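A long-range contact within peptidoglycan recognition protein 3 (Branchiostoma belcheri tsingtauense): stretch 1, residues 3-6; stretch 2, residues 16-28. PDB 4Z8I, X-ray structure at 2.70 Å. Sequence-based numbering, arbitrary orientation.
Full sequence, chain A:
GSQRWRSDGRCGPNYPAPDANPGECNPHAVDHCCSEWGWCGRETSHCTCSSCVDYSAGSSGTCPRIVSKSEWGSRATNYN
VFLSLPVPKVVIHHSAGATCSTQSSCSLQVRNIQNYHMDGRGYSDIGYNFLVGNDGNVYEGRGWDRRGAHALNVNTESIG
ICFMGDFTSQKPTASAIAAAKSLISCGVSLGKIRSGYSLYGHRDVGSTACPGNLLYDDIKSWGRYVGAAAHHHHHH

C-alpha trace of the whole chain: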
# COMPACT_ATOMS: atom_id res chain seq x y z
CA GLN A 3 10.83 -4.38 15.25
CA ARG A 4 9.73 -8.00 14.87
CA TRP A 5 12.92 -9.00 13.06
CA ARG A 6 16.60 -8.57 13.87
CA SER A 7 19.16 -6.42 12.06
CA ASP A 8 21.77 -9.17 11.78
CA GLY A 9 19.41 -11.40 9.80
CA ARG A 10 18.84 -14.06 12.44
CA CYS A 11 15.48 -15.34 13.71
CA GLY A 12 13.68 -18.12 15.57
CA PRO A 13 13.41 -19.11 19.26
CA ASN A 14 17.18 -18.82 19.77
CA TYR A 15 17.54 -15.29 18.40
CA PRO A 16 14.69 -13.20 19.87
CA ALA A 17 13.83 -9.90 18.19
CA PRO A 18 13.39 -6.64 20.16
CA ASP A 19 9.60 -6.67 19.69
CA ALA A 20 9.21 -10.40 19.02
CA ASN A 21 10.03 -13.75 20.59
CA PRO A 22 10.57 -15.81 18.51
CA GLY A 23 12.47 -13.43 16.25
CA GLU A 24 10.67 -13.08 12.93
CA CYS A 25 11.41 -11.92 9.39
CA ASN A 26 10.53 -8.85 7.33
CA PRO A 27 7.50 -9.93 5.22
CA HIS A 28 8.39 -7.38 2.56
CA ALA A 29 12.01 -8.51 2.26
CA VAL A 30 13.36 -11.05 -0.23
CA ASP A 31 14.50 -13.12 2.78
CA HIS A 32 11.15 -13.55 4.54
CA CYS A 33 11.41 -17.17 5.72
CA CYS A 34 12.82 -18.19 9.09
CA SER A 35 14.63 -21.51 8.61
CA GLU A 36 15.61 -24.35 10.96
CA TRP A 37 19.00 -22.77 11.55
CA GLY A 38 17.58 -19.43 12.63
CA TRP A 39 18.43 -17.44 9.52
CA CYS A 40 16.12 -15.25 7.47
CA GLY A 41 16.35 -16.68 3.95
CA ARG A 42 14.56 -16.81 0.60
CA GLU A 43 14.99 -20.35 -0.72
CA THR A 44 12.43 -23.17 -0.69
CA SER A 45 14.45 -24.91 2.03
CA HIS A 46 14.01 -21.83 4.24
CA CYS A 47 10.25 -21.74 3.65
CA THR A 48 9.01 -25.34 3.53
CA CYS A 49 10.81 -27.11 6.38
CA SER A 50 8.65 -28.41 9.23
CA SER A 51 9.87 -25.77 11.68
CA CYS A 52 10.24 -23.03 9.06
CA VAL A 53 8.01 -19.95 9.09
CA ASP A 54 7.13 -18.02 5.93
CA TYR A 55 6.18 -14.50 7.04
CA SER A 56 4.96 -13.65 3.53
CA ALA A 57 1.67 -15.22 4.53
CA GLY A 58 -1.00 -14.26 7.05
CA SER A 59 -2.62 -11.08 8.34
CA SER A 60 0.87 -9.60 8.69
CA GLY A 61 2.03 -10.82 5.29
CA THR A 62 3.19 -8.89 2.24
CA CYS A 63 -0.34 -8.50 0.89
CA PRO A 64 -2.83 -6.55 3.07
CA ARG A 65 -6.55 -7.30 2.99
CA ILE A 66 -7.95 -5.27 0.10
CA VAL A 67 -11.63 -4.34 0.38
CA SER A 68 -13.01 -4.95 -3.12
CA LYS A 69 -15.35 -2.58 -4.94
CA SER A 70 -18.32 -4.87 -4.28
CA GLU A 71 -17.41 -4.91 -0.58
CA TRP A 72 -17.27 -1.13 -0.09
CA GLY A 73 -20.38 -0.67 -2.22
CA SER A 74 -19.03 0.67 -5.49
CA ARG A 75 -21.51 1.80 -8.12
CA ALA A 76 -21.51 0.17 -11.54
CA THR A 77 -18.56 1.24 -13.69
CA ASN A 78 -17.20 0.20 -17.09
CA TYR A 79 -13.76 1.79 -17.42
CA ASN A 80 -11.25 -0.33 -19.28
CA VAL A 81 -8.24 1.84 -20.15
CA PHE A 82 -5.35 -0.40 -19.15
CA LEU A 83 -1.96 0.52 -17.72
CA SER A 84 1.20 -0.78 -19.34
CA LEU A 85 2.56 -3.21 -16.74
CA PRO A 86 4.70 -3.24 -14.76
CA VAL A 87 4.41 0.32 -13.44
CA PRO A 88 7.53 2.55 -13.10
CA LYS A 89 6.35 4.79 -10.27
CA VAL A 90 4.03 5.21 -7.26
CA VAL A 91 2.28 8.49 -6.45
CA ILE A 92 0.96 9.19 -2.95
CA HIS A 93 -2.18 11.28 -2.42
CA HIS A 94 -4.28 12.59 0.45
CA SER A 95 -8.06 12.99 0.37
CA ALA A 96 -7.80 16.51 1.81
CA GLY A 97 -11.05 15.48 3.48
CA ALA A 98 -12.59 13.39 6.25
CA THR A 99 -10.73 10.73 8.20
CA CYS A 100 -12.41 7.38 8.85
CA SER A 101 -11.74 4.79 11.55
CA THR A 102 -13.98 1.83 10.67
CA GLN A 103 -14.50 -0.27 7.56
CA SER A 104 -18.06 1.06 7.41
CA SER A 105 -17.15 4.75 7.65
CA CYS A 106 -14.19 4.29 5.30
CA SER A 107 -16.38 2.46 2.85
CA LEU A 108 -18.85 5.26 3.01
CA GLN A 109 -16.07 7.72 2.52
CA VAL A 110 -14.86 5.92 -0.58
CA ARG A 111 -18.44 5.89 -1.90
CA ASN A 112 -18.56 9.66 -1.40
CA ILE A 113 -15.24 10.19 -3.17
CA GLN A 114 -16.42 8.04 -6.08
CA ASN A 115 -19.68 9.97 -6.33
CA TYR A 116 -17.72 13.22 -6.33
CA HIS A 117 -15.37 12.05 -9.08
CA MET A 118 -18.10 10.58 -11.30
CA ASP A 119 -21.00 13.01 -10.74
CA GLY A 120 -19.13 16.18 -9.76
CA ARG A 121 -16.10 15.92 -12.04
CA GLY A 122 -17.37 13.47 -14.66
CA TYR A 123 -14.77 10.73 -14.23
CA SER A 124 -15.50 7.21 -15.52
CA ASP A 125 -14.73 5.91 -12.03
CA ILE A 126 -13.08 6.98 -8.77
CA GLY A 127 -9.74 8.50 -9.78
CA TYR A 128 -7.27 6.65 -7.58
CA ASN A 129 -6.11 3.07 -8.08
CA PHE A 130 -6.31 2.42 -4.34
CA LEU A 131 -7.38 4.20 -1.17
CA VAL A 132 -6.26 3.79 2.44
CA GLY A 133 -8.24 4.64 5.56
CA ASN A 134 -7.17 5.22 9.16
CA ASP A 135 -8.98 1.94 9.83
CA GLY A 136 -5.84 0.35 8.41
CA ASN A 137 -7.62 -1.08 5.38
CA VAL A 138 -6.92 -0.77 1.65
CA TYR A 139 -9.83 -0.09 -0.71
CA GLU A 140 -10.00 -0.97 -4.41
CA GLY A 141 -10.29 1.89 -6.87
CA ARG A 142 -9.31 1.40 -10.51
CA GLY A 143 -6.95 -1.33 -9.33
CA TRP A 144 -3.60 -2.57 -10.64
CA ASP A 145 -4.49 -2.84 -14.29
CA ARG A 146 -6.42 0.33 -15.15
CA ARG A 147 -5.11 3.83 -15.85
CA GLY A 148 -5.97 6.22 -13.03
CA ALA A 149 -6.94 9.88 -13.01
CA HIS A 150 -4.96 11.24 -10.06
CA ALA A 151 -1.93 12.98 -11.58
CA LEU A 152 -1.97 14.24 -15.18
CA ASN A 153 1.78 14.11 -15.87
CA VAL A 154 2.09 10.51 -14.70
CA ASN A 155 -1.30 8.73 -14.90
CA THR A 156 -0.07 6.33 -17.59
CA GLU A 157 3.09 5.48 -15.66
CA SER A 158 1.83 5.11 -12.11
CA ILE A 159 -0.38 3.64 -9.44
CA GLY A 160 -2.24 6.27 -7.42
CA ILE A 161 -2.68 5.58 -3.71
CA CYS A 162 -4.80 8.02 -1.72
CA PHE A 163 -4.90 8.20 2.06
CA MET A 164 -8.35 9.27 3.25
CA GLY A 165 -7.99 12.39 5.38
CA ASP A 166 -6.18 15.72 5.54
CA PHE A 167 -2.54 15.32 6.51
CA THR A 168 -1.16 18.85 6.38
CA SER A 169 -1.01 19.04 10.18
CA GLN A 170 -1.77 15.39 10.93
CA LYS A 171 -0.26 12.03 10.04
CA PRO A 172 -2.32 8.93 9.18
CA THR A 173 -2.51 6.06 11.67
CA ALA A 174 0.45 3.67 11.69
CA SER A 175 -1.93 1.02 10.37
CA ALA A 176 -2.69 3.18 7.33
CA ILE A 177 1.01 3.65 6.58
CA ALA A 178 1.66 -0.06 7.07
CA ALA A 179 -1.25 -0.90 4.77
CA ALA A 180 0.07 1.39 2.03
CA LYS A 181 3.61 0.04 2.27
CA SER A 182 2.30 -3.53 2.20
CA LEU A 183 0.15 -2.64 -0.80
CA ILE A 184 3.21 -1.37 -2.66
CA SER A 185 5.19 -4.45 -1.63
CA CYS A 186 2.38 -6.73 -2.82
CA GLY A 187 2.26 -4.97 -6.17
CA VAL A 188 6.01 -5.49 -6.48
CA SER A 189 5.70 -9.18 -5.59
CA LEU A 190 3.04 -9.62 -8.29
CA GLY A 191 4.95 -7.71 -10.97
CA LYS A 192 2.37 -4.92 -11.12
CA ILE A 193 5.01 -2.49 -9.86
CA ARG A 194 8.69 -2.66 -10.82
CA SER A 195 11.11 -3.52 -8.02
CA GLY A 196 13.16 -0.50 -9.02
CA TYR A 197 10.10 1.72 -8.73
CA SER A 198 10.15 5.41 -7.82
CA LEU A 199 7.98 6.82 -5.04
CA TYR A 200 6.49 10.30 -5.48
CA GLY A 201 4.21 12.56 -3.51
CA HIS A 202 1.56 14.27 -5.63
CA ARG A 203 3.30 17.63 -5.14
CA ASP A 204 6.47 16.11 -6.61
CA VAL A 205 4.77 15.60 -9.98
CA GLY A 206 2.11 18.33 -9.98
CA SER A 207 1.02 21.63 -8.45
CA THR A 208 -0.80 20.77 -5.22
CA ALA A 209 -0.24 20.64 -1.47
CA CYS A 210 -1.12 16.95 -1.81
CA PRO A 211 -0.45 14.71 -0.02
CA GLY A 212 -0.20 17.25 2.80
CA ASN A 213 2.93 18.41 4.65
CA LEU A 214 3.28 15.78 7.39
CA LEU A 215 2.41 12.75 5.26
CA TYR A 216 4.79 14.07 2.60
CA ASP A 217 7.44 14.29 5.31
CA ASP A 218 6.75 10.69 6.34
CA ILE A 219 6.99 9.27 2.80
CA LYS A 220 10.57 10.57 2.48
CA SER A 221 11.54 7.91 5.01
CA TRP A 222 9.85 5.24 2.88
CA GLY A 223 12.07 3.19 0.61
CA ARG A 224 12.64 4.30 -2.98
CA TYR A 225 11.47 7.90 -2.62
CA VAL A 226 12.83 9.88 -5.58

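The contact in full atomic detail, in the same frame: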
# COMPACT_ATOMS: atom_id res chain seq x y z
N GLN A 3 11.91 -3.75 16.00
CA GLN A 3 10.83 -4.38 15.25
C GLN A 3 10.81 -5.90 15.45
O GLN A 3 11.54 -6.44 16.28
CB GLN A 3 10.92 -4.02 13.77
CG GLN A 3 10.36 -2.65 13.44
CD GLN A 3 11.04 -2.00 12.25
OE1 GLN A 3 12.20 -2.29 11.94
NE2 GLN A 3 10.32 -1.11 11.57
N ARG A 4 9.96 -6.57 14.68
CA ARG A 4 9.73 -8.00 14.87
C ARG A 4 10.84 -8.88 14.29
O ARG A 4 10.84 -10.10 14.49
CB ARG A 4 8.38 -8.41 14.29
CG ARG A 4 7.20 -7.74 14.98
CD ARG A 4 5.91 -8.49 14.72
NE ARG A 4 4.79 -7.88 15.43
CZ ARG A 4 3.56 -8.39 15.47
NH1 ARG A 4 2.61 -7.76 16.14
NH2 ARG A 4 3.29 -9.52 14.84
N TRP A 5 11.77 -8.27 13.57
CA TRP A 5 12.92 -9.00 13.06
C TRP A 5 14.22 -8.31 13.44
O TRP A 5 14.25 -7.11 13.70
CB TRP A 5 12.84 -9.17 11.55
CG TRP A 5 12.77 -7.88 10.82
CD1 TRP A 5 13.82 -7.14 10.36
CD2 TRP A 5 11.59 -7.18 10.44
NE1 TRP A 5 13.36 -6.02 9.72
CE2 TRP A 5 11.99 -6.02 9.76
CE3 TRP A 5 10.22 -7.42 10.63
CZ2 TRP A 5 11.07 -5.10 9.26
CZ3 TRP A 5 9.32 -6.51 10.13
CH2 TRP A 5 9.75 -5.36 9.45
N ARG A 6 15.30 -9.08 13.47
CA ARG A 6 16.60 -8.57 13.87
C ARG A 6 17.30 -7.85 12.73
O ARG A 6 16.86 -7.90 11.58
CB ARG A 6 17.48 -9.71 14.39
CG ARG A 6 16.74 -10.69 15.28
CD ARG A 6 17.50 -10.97 16.55
NE ARG A 6 18.83 -11.50 16.29
CZ ARG A 6 19.74 -11.73 17.23
NH1 ARG A 6 19.46 -11.47 18.50
NH2 ARG A 6 20.93 -12.22 16.91
N PRO A 16 15.88 -14.04 19.68
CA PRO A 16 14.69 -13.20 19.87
C PRO A 16 14.88 -11.80 19.29
O PRO A 16 15.97 -11.24 19.37
CB PRO A 16 14.58 -13.10 21.40
CG PRO A 16 15.33 -14.29 21.92
CD PRO A 16 16.46 -14.47 20.96
N ALA A 17 13.82 -11.26 18.70
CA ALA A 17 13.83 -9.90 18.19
C ALA A 17 13.47 -8.95 19.33
O ALA A 17 12.93 -9.38 20.34
CB ALA A 17 12.84 -9.76 17.04
N PRO A 18 13.79 -7.65 19.17
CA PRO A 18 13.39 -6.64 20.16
C PRO A 18 11.90 -6.71 20.50
O PRO A 18 11.55 -6.81 21.68
CB PRO A 18 13.68 -5.32 19.44
CG PRO A 18 14.84 -5.64 18.57
CD PRO A 18 14.67 -7.07 18.13
N ASP A 19 11.05 -6.68 19.49
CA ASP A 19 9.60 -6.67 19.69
C ASP A 19 8.95 -8.02 19.42
O ASP A 19 7.73 -8.10 19.29
CB ASP A 19 8.94 -5.60 18.82
CG ASP A 19 9.04 -4.21 19.42
OD1 ASP A 19 9.95 -3.98 20.24
OD2 ASP A 19 8.21 -3.35 19.06
N ALA A 20 9.75 -9.08 19.33
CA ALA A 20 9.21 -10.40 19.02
C ALA A 20 10.07 -11.57 19.50
O ALA A 20 11.26 -11.65 19.21
CB ALA A 20 8.95 -10.53 17.52
N ASN A 21 9.43 -12.47 20.24
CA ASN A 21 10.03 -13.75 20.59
C ASN A 21 9.00 -14.82 20.24
O ASN A 21 7.92 -14.85 20.82
CB ASN A 21 10.38 -13.80 22.08
CG ASN A 21 11.24 -15.01 22.44
OD1 ASN A 21 11.09 -16.09 21.88
ND2 ASN A 21 12.13 -14.83 23.41
N PRO A 22 9.32 -15.69 19.27
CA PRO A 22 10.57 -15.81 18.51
C PRO A 22 10.84 -14.63 17.58
O PRO A 22 9.91 -13.91 17.20
CB PRO A 22 10.35 -17.07 17.67
CG PRO A 22 9.19 -17.77 18.28
CD PRO A 22 8.33 -16.69 18.84
N GLY A 23 12.11 -14.44 17.23
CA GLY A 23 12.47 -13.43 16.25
C GLY A 23 11.89 -13.80 14.90
O GLY A 23 11.93 -14.96 14.50
N GLU A 24 11.36 -12.81 14.19
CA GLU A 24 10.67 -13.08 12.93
C GLU A 24 11.46 -12.57 11.73
O GLU A 24 12.66 -12.33 11.82
CB GLU A 24 9.27 -12.47 12.96
CG GLU A 24 8.44 -12.90 14.16
CD GLU A 24 7.03 -12.34 14.13
OE1 GLU A 24 6.73 -11.51 13.25
OE2 GLU A 24 6.22 -12.73 15.00
N CYS A 25 10.77 -12.40 10.61
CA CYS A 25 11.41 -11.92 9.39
C CYS A 25 10.55 -10.88 8.69
O CYS A 25 9.32 -10.96 8.72
CB CYS A 25 11.71 -13.09 8.45
SG CYS A 25 13.00 -14.22 9.04
N ASN A 26 11.20 -9.90 8.08
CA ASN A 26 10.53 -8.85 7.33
C ASN A 26 9.74 -9.42 6.15
O ASN A 26 10.33 -9.92 5.19
CB ASN A 26 11.56 -7.84 6.83
CG ASN A 26 10.93 -6.65 6.13
OD1 ASN A 26 9.73 -6.42 6.21
ND2 ASN A 26 11.76 -5.87 5.44
N PRO A 27 8.40 -9.34 6.22
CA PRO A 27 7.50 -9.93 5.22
C PRO A 27 7.74 -9.34 3.83
O PRO A 27 7.47 -9.99 2.82
CB PRO A 27 6.11 -9.52 5.71
CG PRO A 27 6.28 -9.21 7.15
CD PRO A 27 7.65 -8.64 7.28
N HIS A 28 8.25 -8.12 3.80
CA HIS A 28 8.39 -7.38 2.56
C HIS A 28 9.84 -7.41 2.07
O HIS A 28 10.21 -6.67 1.16
CB HIS A 28 7.90 -5.95 2.78
CG HIS A 28 6.63 -5.88 3.58
ND1 HIS A 28 5.39 -5.81 3.00
CD2 HIS A 28 6.42 -5.91 4.92
CE1 HIS A 28 4.46 -5.78 3.94
NE2 HIS A 28 5.07 -5.84 5.12

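Neither stretch forms a regular helix or strand, and the contact buries 579 Å² counted over both sides. Two backbone hydrogen bonds cross it, and in both the carbonyl belongs to residues 3-6 and the amide to residues 16-28. The backbones run closest near Arg 4 and Trp 5: CA of Arg 4 lies 4.8 Å from CA of Ala 20, and CA of Trp 5 lies 4.7 Å from CA of Glu 24.

Gln 3 contributes through its backbone. Its CA-to-CB bond points away from the second stretch, but its carbonyl oxygen accepts a hydrogen bond from the amide of Asp 19 (N to O, 3.3 Å). The N-H...O angle of 162° is nearly straight, although the distance is rather long.

At Arg 4 the carbonyl makes the shorter bond, with N of Glu 24 donating to O of Arg 4 at 2.8 Å and 150°. Methyl groups border the same oxygen: CB of Ala 17 is 3.3 Å and CB of Ala 20 is 3.6 Å from O of Arg 4. These two alanines are held together within their own stretch by a hydrogen bond from N of Ala 17 to O of Ala 20 (2.6 Å). The extended Arg 4 side chain, t at chi2 and chi3, runs beside Glu 24, whose OE1 is 3.5 Å from CD of Arg 4 and lies at the edge of the guanidinium, near its plane, yet 4.3 Å from NH2 of Arg 4. That is beyond a salt bridge, leaving a longer-range attraction between opposite charges.

Trp 5 has the largest covered area of any residue here, 99 Å². Its CB sits 3.2 Å from O of Glu 24, while the indole extends along the chain to Asn 26. CB of Asn 26 lies 3.6 Å from the centroid of the six-membered ring of Trp 5, only 16° off the normal, a CH-pi contact over the face. OD1 of Asn 26, 3.4 Å from CH2 of Trp 5, also accepts a hydrogen bond from N of His 28 (3.3 Å, 162°), which helps fix the amide. Pro 27 adds an oblique apolar contact, its CD 3.9 Å from CZ3 of Trp 5.

Arg 6 starts sideways, but its end comes nearer: CD of Arg 6 approaches O of Pro 16 to 3.2 Å. This oxygen lies near the guanidinium plane, at its edge, but no hydrogen bond joins the pair.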